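PDB 6FJY: CsuC from Acinetobacter baumannii, which acts as the periplasmic chaperone of archaic chaperone-usher Csu pili, holding the tip adhesin subunit CsuE in a pre-assembly complex by donor-strand complementation. Local coordinates for residues K39-D47 with Y196-K204; Q52-P60 with M71-N79. All blocks are in the same frame, centred on the assembly; numbering follows the deposited sequence.

Interaction 1 (K39-D47 with Y196-K204); sequences KWNQDGLKD and YVLSNSTVK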
loop_
_atom_site.group_PDB
_atom_site.type_symbol
_atom_site.label_atom_id
_atom_site.label_comp_id
_atom_site.label_asym_id
_atom_site.label_seq_id
_atom_site.Cartn_x
_atom_site.Cartn_y
_atom_site.Cartn_z
ATOM N N LYS A 39 17.627 6.385 4.696
ATOM C CA LYS A 39 18.176 5.946 3.429
ATOM C C LYS A 39 18.679 4.522 3.592
ATOM O O LYS A 39 19.215 4.151 4.640
ATOM C CB LYS A 39 19.295 6.869 2.971
ATOM C CG LYS A 39 19.555 6.828 1.474
ATOM C CD LYS A 39 20.330 8.061 1.023
ATOM C CE LYS A 39 20.477 8.118 -0.496
ATOM N NZ LYS A 39 21.196 9.359 -0.938
ATOM N N TRP A 40 18.448 3.714 2.563
ATOM C CA TRP A 40 18.664 2.276 2.595
ATOM C C TRP A 40 19.664 1.908 1.509
ATOM O O TRP A 40 19.424 2.172 0.328
ATOM C CB TRP A 40 17.329 1.563 2.393
ATOM C CG TRP A 40 17.360 0.077 2.338
ATOM C CD1 TRP A 40 18.351 -0.749 2.747
ATOM C CD2 TRP A 40 16.316 -0.765 1.821
ATOM N NE1 TRP A 40 17.995 -2.063 2.519
ATOM C CE2 TRP A 40 16.748 -2.096 1.954
ATOM C CE3 TRP A 40 15.058 -0.514 1.268
ATOM C CZ2 TRP A 40 15.977 -3.179 1.546
ATOM C CZ3 TRP A 40 14.291 -1.588 0.851
ATOM C CH2 TRP A 40 14.758 -2.912 0.998
ATOM N N ASN A 41 20.774 1.292 1.905
ATOM C CA ASN A 41 21.788 0.855 0.959
ATOM C C ASN A 41 22.248 -0.528 1.369
ATOM O O ASN A 41 21.963 -0.990 2.476
ATOM C CB ASN A 41 22.983 1.816 0.885
ATOM C CG ASN A 41 23.758 1.911 2.198
ATOM O OD1 ASN A 41 24.610 1.071 2.493
ATOM N ND2 ASN A 41 23.476 2.949 2.979
ATOM N N GLN A 42 22.893 -1.222 0.439
ATOM C CA GLN A 42 23.472 -2.513 0.783
ATOM C C GLN A 42 24.982 -2.494 0.566
ATOM O O GLN A 42 25.554 -3.374 -0.083
ATOM C CB GLN A 42 22.795 -3.627 -0.020
ATOM C CG GLN A 42 21.343 -3.894 0.404
ATOM C CD GLN A 42 20.629 -4.916 -0.481
ATOM O OE1 GLN A 42 20.957 -5.085 -1.652
ATOM N NE2 GLN A 42 19.652 -5.596 0.083
ATOM N N ASP A 43 25.640 -1.527 1.190
ATOM C CA ASP A 43 27.087 -1.408 1.151
ATOM C C ASP A 43 27.673 -2.276 2.256
ATOM O O ASP A 43 27.115 -2.373 3.351
ATOM C CB ASP A 43 27.513 0.051 1.322
ATOM C CG ASP A 43 27.140 0.915 0.127
ATOM O OD1 ASP A 43 27.047 0.373 -0.997
ATOM O OD2 ASP A 43 26.915 2.128 0.316
ATOM N N GLY A 44 28.806 -2.902 1.966
ATOM C CA GLY A 44 29.355 -3.894 2.867
ATOM C C GLY A 44 28.625 -5.214 2.821
ATOM O O GLY A 44 28.726 -6.006 3.764
ATOM N N LEU A 45 27.899 -5.466 1.728
ATOM C CA LEU A 45 27.157 -6.707 1.495
ATOM C C LEU A 45 26.076 -6.947 2.548
ATOM O O LEU A 45 25.687 -8.088 2.807
ATOM C CB LEU A 45 28.110 -7.902 1.406
ATOM C CG LEU A 45 28.788 -8.146 0.054
ATOM C CD1 LEU A 45 29.007 -6.864 -0.742
ATOM C CD2 LEU A 45 30.102 -8.841 0.277
ATOM N N LYS A 46 25.556 -5.873 3.135
ATOM C CA LYS A 46 24.500 -5.984 4.129
ATOM C C LYS A 46 23.689 -4.707 4.133
ATOM O O LYS A 46 24.135 -3.661 3.652
ATOM C CB LYS A 46 25.074 -6.267 5.519
ATOM C CG LYS A 46 26.095 -5.234 5.981
ATOM C CD LYS A 46 26.250 -5.196 7.498
ATOM C CE LYS A 46 27.269 -4.143 7.911
ATOM N NZ LYS A 46 27.019 -2.833 7.247
ATOM N N ASP A 47 22.496 -4.809 4.714
ATOM C CA ASP A 47 21.558 -3.697 4.771
ATOM C C ASP A 47 22.019 -2.685 5.808
ATOM O O ASP A 47 22.189 -3.020 6.985
ATOM C CB ASP A 47 20.158 -4.209 5.112
ATOM C CG ASP A 47 19.609 -5.168 4.063
ATOM O OD1 ASP A 47 19.277 -4.704 2.955
ATOM O OD2 ASP A 47 19.523 -6.385 4.339
ATOM N N TYR A 196 15.847 -8.885 -0.276
ATOM C CA TYR A 196 15.983 -7.711 -1.124
ATOM C C TYR A 196 17.389 -7.683 -1.700
ATOM O O TYR A 196 18.366 -7.859 -0.966
ATOM C CB TYR A 196 15.730 -6.423 -0.349
ATOM C CG TYR A 196 14.282 -6.014 -0.233
ATOM C CD1 TYR A 196 13.646 -5.302 -1.261
ATOM C CD2 TYR A 196 13.549 -6.337 0.902
ATOM C CE1 TYR A 196 12.301 -4.942 -1.152
ATOM C CE2 TYR A 196 12.217 -5.986 1.019
ATOM C CZ TYR A 196 11.595 -5.283 -0.003
ATOM O OH TYR A 196 10.279 -4.933 0.140
ATOM N N VAL A 197 17.484 -7.527 -3.020
ATOM C CA VAL A 197 18.740 -7.188 -3.681
ATOM C C VAL A 197 18.520 -5.840 -4.355
ATOM O O VAL A 197 17.892 -5.749 -5.414
ATOM C CB VAL A 197 19.183 -8.258 -4.680
ATOM C CG1 VAL A 197 20.592 -7.976 -5.155
ATOM C CG2 VAL A 197 19.109 -9.626 -4.035
ATOM N N LEU A 198 19.039 -4.786 -3.742
ATOM C CA LEU A 198 18.831 -3.444 -4.246
ATOM C C LEU A 198 19.579 -3.244 -5.564
ATOM O O LEU A 198 20.535 -3.954 -5.888
ATOM C CB LEU A 198 19.286 -2.416 -3.207
ATOM C CG LEU A 198 18.461 -2.317 -1.918
ATOM C CD1 LEU A 198 19.075 -1.308 -0.985
ATOM C CD2 LEU A 198 16.991 -1.937 -2.204
ATOM N N SER A 199 19.122 -2.244 -6.315
ATOM C CA SER A 199 19.730 -1.892 -7.594
ATOM C C SER A 199 21.210 -1.557 -7.436
ATOM O O SER A 199 21.613 -0.851 -6.504
ATOM C CB SER A 199 19.004 -0.692 -8.190
ATOM O OG SER A 199 19.238 0.433 -7.371
ATOM N N ASN A 200 22.018 -2.048 -8.372
ATOM C CA ASN A 200 23.452 -1.762 -8.396
ATOM C C ASN A 200 24.095 -2.073 -7.045
ATOM O O ASN A 200 24.855 -1.279 -6.485
ATOM C CB ASN A 200 23.714 -0.315 -8.815
ATOM C CG ASN A 200 22.971 0.072 -10.084
ATOM O OD1 ASN A 200 23.369 -0.295 -11.189
ATOM N ND2 ASN A 200 21.901 0.840 -9.929
ATOM N N SER A 201 23.757 -3.239 -6.505
ATOM C CA SER A 201 24.204 -3.632 -5.177
ATOM C C SER A 201 24.477 -5.127 -5.149
ATOM O O SER A 201 24.045 -5.875 -6.028
ATOM C CB SER A 201 23.159 -3.276 -4.105
ATOM O OG SER A 201 22.796 -1.904 -4.168
ATOM N N THR A 202 25.191 -5.550 -4.112
ATOM C CA THR A 202 25.452 -6.955 -3.843
ATOM C C THR A 202 25.203 -7.207 -2.363
ATOM O O THR A 202 25.577 -6.382 -1.521
ATOM C CB THR A 202 26.900 -7.365 -4.207
ATOM O OG1 THR A 202 27.146 -7.144 -5.604
ATOM C CG2 THR A 202 27.168 -8.838 -3.865
ATOM N N VAL A 203 24.541 -8.331 -2.053
ATOM C CA VAL A 203 24.308 -8.745 -0.675
ATOM C C VAL A 203 24.646 -10.218 -0.540
ATOM O O VAL A 203 24.707 -10.958 -1.523
ATOM C CB VAL A 203 22.863 -8.502 -0.202
ATOM C CG1 VAL A 203 22.756 -7.147 0.444
ATOM C CG2 VAL A 203 21.896 -8.639 -1.352
ATOM N N LYS A 204 24.851 -10.643 0.708
ATOM C CA LYS A 204 25.189 -12.028 1.010
ATOM C C LYS A 204 24.267 -12.577 2.092
ATOM O O LYS A 204 23.751 -11.831 2.930
ATOM C CB LYS A 204 26.660 -12.181 1.423
ATOM C CG LYS A 204 27.175 -11.182 2.446
ATOM C CD LYS A 204 28.666 -11.408 2.669
ATOM C CE LYS A 204 29.255 -10.466 3.701
ATOM N NZ LYS A 204 30.711 -10.750 3.916
HETATM O O HOH W 1 26.570 -3.305 -2.563
#
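Gln42 and Leu198 lie at the heart of this junction. The Gln42 side chain, extended beyond CG (chi2 175°), brings its amide to the backbone at the end of strand 195-197, where NE2 donates to Tyr196 O at 2.8 Å and OE1 accepts from Leu198 N at 2.9 Å, with the donor above the carbonyl plane. The second N-H of NE2 goes to Asp47 OD1, so three bonds fix the rotation of the amide. Trp40 NE1 reaches the same Asp47 OD1 from the other face of the carboxylate. The indole receives Leu198 CD1 over its five-membered ring, 3.7 Å from the centroid and 6° off the normal, a CH-pi contact. Its far edge points into the face of Tyr196 in a T-shaped pair, planes at 77°, Trp40 CH2 lying 3.4 Å from Tyr196 CG. Val203 CG1 packs against the Gln42 amide carbon.

The other end is looser. At the type II turn Gln42-Leu45, a water links Gln42 O to Thr202 N, and Lys204 N makes only a weak bond to Leu45 O at 3.4 Å. Leu45 CB rests across the aliphatic chain of Lys204.

The end of strand 31-41 thus packs on Tyr196 and Leu198, while the turn after it meets 201-204, one of two outermost strands of the five-stranded sheet; this interdomain junction joins the PapD-like N-terminal domain to the C-terminal part, as in two-domain PapD-type chaperones.

Interaction 2 (Q52-P60 with M71-N79); sequences QSEIIPSPP and MLRLTKSVN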
loop_
_atom_site.group_PDB
_atom_site.type_symbol
_atom_site.label_atom_id
_atom_site.label_comp_id
_atom_site.label_asym_id
_atom_site.label_seq_id
_atom_site.Cartn_x
_atom_site.Cartn_y
_atom_site.Cartn_z
ATOM N N GLN A 52 18.598 11.027 6.860
ATOM C CA GLN A 52 18.500 11.591 5.527
ATOM C C GLN A 52 17.485 12.733 5.528
ATOM O O GLN A 52 16.521 12.720 6.300
ATOM C CB GLN A 52 18.120 10.476 4.545
ATOM C CG GLN A 52 17.455 10.910 3.273
ATOM C CD GLN A 52 15.954 10.964 3.385
ATOM O OE1 GLN A 52 15.281 11.270 2.418
ATOM N NE2 GLN A 52 15.419 10.657 4.561
ATOM N N SER A 53 17.729 13.727 4.665
ATOM C CA SER A 53 16.833 14.867 4.478
ATOM C C SER A 53 16.238 14.938 3.077
ATOM O O SER A 53 15.639 15.958 2.721
ATOM C CB SER A 53 17.569 16.178 4.790
ATOM O OG SER A 53 18.151 16.122 6.078
ATOM N N GLU A 54 16.435 13.907 2.257
ATOM C CA GLU A 54 15.955 13.941 0.876
ATOM C C GLU A 54 14.452 13.726 0.818
ATOM O O GLU A 54 13.761 14.323 -0.020
ATOM C CB GLU A 54 16.665 12.874 0.043
ATOM C CG GLU A 54 18.181 12.959 0.084
ATOM C CD GLU A 54 18.842 11.700 -0.462
ATOM O OE1 GLU A 54 18.108 10.745 -0.805
ATOM O OE2 GLU A 54 20.091 11.668 -0.553
ATOM N N ILE A 55 13.949 12.837 1.674
ATOM C CA ILE A 55 12.528 12.560 1.831
ATOM C C ILE A 55 12.133 12.967 3.240
ATOM O O ILE A 55 12.593 12.377 4.226
ATOM C CB ILE A 55 12.201 11.082 1.579
ATOM C CG1 ILE A 55 12.582 10.701 0.159
ATOM C CG2 ILE A 55 10.726 10.829 1.803
ATOM C CD1 ILE A 55 11.938 11.588 -0.850
ATOM N N ILE A 56 11.274 13.967 3.336
ATOM C CA ILE A 56 10.900 14.531 4.622
ATOM C C ILE A 56 9.476 14.083 4.941
ATOM O O ILE A 56 8.550 14.377 4.172
ATOM C CB ILE A 56 11.050 16.058 4.620
ATOM C CG1 ILE A 56 12.514 16.398 4.304
ATOM C CG2 ILE A 56 10.699 16.630 5.990
ATOM C CD1 ILE A 56 12.846 17.870 4.316
ATOM N N PRO A 57 9.259 13.331 6.020
ATOM C CA PRO A 57 7.886 12.946 6.389
ATOM C C PRO A 57 7.197 14.075 7.124
ATOM O O PRO A 57 7.795 14.764 7.956
ATOM C CB PRO A 57 8.090 11.745 7.318
ATOM C CG PRO A 57 9.426 12.043 7.983
ATOM C CD PRO A 57 10.272 12.766 6.936
ATOM N N SER A 58 5.917 14.254 6.813
ATOM C CA SER A 58 5.099 15.262 7.469
ATOM C C SER A 58 3.788 14.602 7.877
ATOM O O SER A 58 3.031 14.132 7.000
ATOM C CB SER A 58 4.865 16.455 6.543
ATOM O OG SER A 58 4.057 17.441 7.176
ATOM N N PRO A 59 3.460 14.561 9.175
ATOM C CA PRO A 59 4.280 15.060 10.278
ATOM C C PRO A 59 5.311 14.028 10.739
ATOM O O PRO A 59 5.178 12.856 10.402
ATOM C CB PRO A 59 3.245 15.302 11.381
ATOM C CG PRO A 59 2.285 14.158 11.186
ATOM C CD PRO A 59 2.211 13.943 9.664
ATOM N N PRO A 60 6.334 14.459 11.480
ATOM C CA PRO A 60 7.259 13.476 12.070
ATOM C C PRO A 60 6.675 12.756 13.286
ATOM O O PRO A 60 7.184 11.694 13.658
ATOM C CB PRO A 60 8.502 14.313 12.413
ATOM C CG PRO A 60 7.960 15.703 12.611
ATOM C CD PRO A 60 6.791 15.850 11.687
ATOM N N MET A 71 -3.072 11.725 7.181
ATOM C CA MET A 71 -2.201 11.496 6.039
ATOM C C MET A 71 -0.762 11.712 6.478
ATOM O O MET A 71 -0.460 12.639 7.239
ATOM C CB MET A 71 -2.572 12.390 4.857
ATOM C CG MET A 71 -1.797 12.088 3.579
ATOM S SD MET A 71 -2.139 13.260 2.282
ATOM C CE MET A 71 -1.160 14.515 2.872
ATOM N N LEU A 72 0.102 10.799 6.055
ATOM C CA LEU A 72 1.542 10.926 6.196
ATOM C C LEU A 72 2.089 11.310 4.827
ATOM O O LEU A 72 2.061 10.511 3.888
ATOM C CB LEU A 72 2.156 9.631 6.720
ATOM C CG LEU A 72 3.676 9.448 6.609
ATOM C CD1 LEU A 72 4.460 10.566 7.314
ATOM C CD2 LEU A 72 4.056 8.093 7.171
ATOM N N ARG A 73 2.514 12.556 4.710
ATOM C CA ARG A 73 3.058 13.103 3.479
ATOM C C ARG A 73 4.550 12.797 3.418
ATOM O O ARG A 73 5.286 13.087 4.369
ATOM C CB ARG A 73 2.819 14.609 3.454
ATOM C CG ARG A 73 2.676 15.237 2.113
ATOM C CD ARG A 73 2.433 16.726 2.274
ATOM N NE ARG A 73 1.014 17.042 2.395
ATOM C CZ ARG A 73 0.174 17.111 1.370
ATOM N NH1 ARG A 73 0.608 16.876 0.137
ATOM N NH2 ARG A 73 -1.100 17.413 1.580
ATOM N N LEU A 74 4.985 12.176 2.327
ATOM C CA LEU A 74 6.402 11.927 2.070
ATOM C C LEU A 74 6.817 12.772 0.876
ATOM O O LEU A 74 6.433 12.476 -0.259
ATOM C CB LEU A 74 6.669 10.449 1.814
ATOM C CG LEU A 74 6.138 9.509 2.884
ATOM C CD1 LEU A 74 6.404 8.086 2.493
ATOM C CD2 LEU A 74 6.823 9.837 4.203
ATOM N N THR A 75 7.599 13.819 1.134
ATOM C CA THR A 75 7.920 14.842 0.145
ATOM C C THR A 75 9.416 14.859 -0.142
ATOM O O THR A 75 10.230 14.862 0.790
ATOM C CB THR A 75 7.463 16.224 0.624
ATOM O OG1 THR A 75 6.071 16.178 0.942
ATOM C CG2 THR A 75 7.672 17.265 -0.459
ATOM N N LYS A 76 9.770 14.893 -1.431
ATOM C CA LYS A 76 11.165 15.023 -1.853
ATOM C C LYS A 76 11.656 16.443 -1.615
ATOM O O LYS A 76 11.038 17.406 -2.076
ATOM C CB LYS A 76 11.338 14.664 -3.327
ATOM C CG LYS A 76 10.914 13.282 -3.676
ATOM C CD LYS A 76 11.240 12.920 -5.113
ATOM C CE LYS A 76 10.594 13.814 -6.122
ATOM N NZ LYS A 76 10.690 13.142 -7.448
ATOM N N SER A 77 12.751 16.578 -0.873
ATOM C CA SER A 77 13.332 17.898 -0.640
ATOM C C SER A 77 14.129 18.387 -1.836
ATOM O O SER A 77 14.254 19.600 -2.047
ATOM C CB SER A 77 14.254 17.857 0.570
ATOM O OG SER A 77 15.408 17.094 0.242
ATOM N N VAL A 78 14.709 17.458 -2.593
ATOM C CA VAL A 78 15.529 17.757 -3.754
ATOM C C VAL A 78 15.177 16.742 -4.833
ATOM O O VAL A 78 14.515 15.736 -4.579
ATOM C CB VAL A 78 17.039 17.711 -3.427
ATOM C CG1 VAL A 78 17.393 18.719 -2.335
ATOM C CG2 VAL A 78 17.443 16.310 -3.001
ATOM N N ASN A 79 15.615 17.023 -6.056
ATOM C CA ASN A 79 15.399 16.099 -7.159
ATOM C C ASN A 79 16.521 15.076 -7.238
ATOM O O ASN A 79 17.684 15.369 -6.952
ATOM C CB ASN A 79 15.255 16.865 -8.470
ATOM C CG ASN A 79 13.978 17.688 -8.509
ATOM O OD1 ASN A 79 12.888 17.167 -8.264
ATOM N ND2 ASN A 79 14.111 18.986 -8.770
#
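Ile56 and Thr75 exchange both of their backbone bonds, Ile56 N to Thr75 O at 2.9 Å and Thr75 N to Ile56 O at 3.2 Å, and so form a hydrogen-bonded antiparallel pair. Two residues on, Ser58 and Arg73 repeat the pattern, each N to the partner's O at 2.8 Å. Between them Pro57, which has no N-H to offer, sits opposite Leu74 in a non-hydrogen-bonded pair, where its missing donor costs the ladder nothing. The strand axes approach to 4.6 Å at 155°.

Beyond the backbone, one face carries Ile55, Pro57, Leu74 and Lys76. Pro57 CB lies 3.8 Å from Leu72 CD1 and also touches Leu74 CD2. Ile55 and Lys76 run side by side, with Ile55 CD1 at 3.5 Å from Lys76 CG; Ile55 CG2 meets Leu74 CB. On the reverse face, Ile56, Ser58, Arg73 and Thr75 are more exposed, and within 71-79 Met71 CE lies over one face of the Arg73 guanidinium, offset toward its rim.

Ser77 closes the end of the ladder. Its N donates to Glu54 O, and its OG, placed between the backbone N and the carbonyl carbon (chi1 70°), donates to Ser53 O at 2.7 Å. Glu54 itself is held outside the pair, by Tyr88 OH and a salt bridge to Lys39.

These strands form a beta hairpin in the PapD-like N-terminal domain: strand 31-41 flanks 55-64, strand 18-25 flanks 69-76, and the face with Ile55, Pro57 and Lys76 meets Ile12, Ile35, Val37 and Tyr88, while neighbouring Leu72 meets Ile35 and Leu90.

In the fold
Strand 31-41 connects the two contacts, whose centres lie about 23 Å apart. Its C-terminal end enters interaction 1, while it pairs laterally with strand 55-64 of interaction 2. The direct junction is a salt bridge, Lys39 NZ to Glu54 OE2 at 2.6 Å, backed by packing of Lys39 CB on Gln52 CB at 4.1 Å. Interaction 2 is a hairpin with only ten residues between its segments; interaction 1 spans 148 and joins the N-terminal domain to the later strands. No other chain of the assembly touches the segments of interaction 2, whereas Tyr196 OH in interaction 1 bonds both Arg174 and the backbone of the other protein, placing interaction 1 beside the subunit interface.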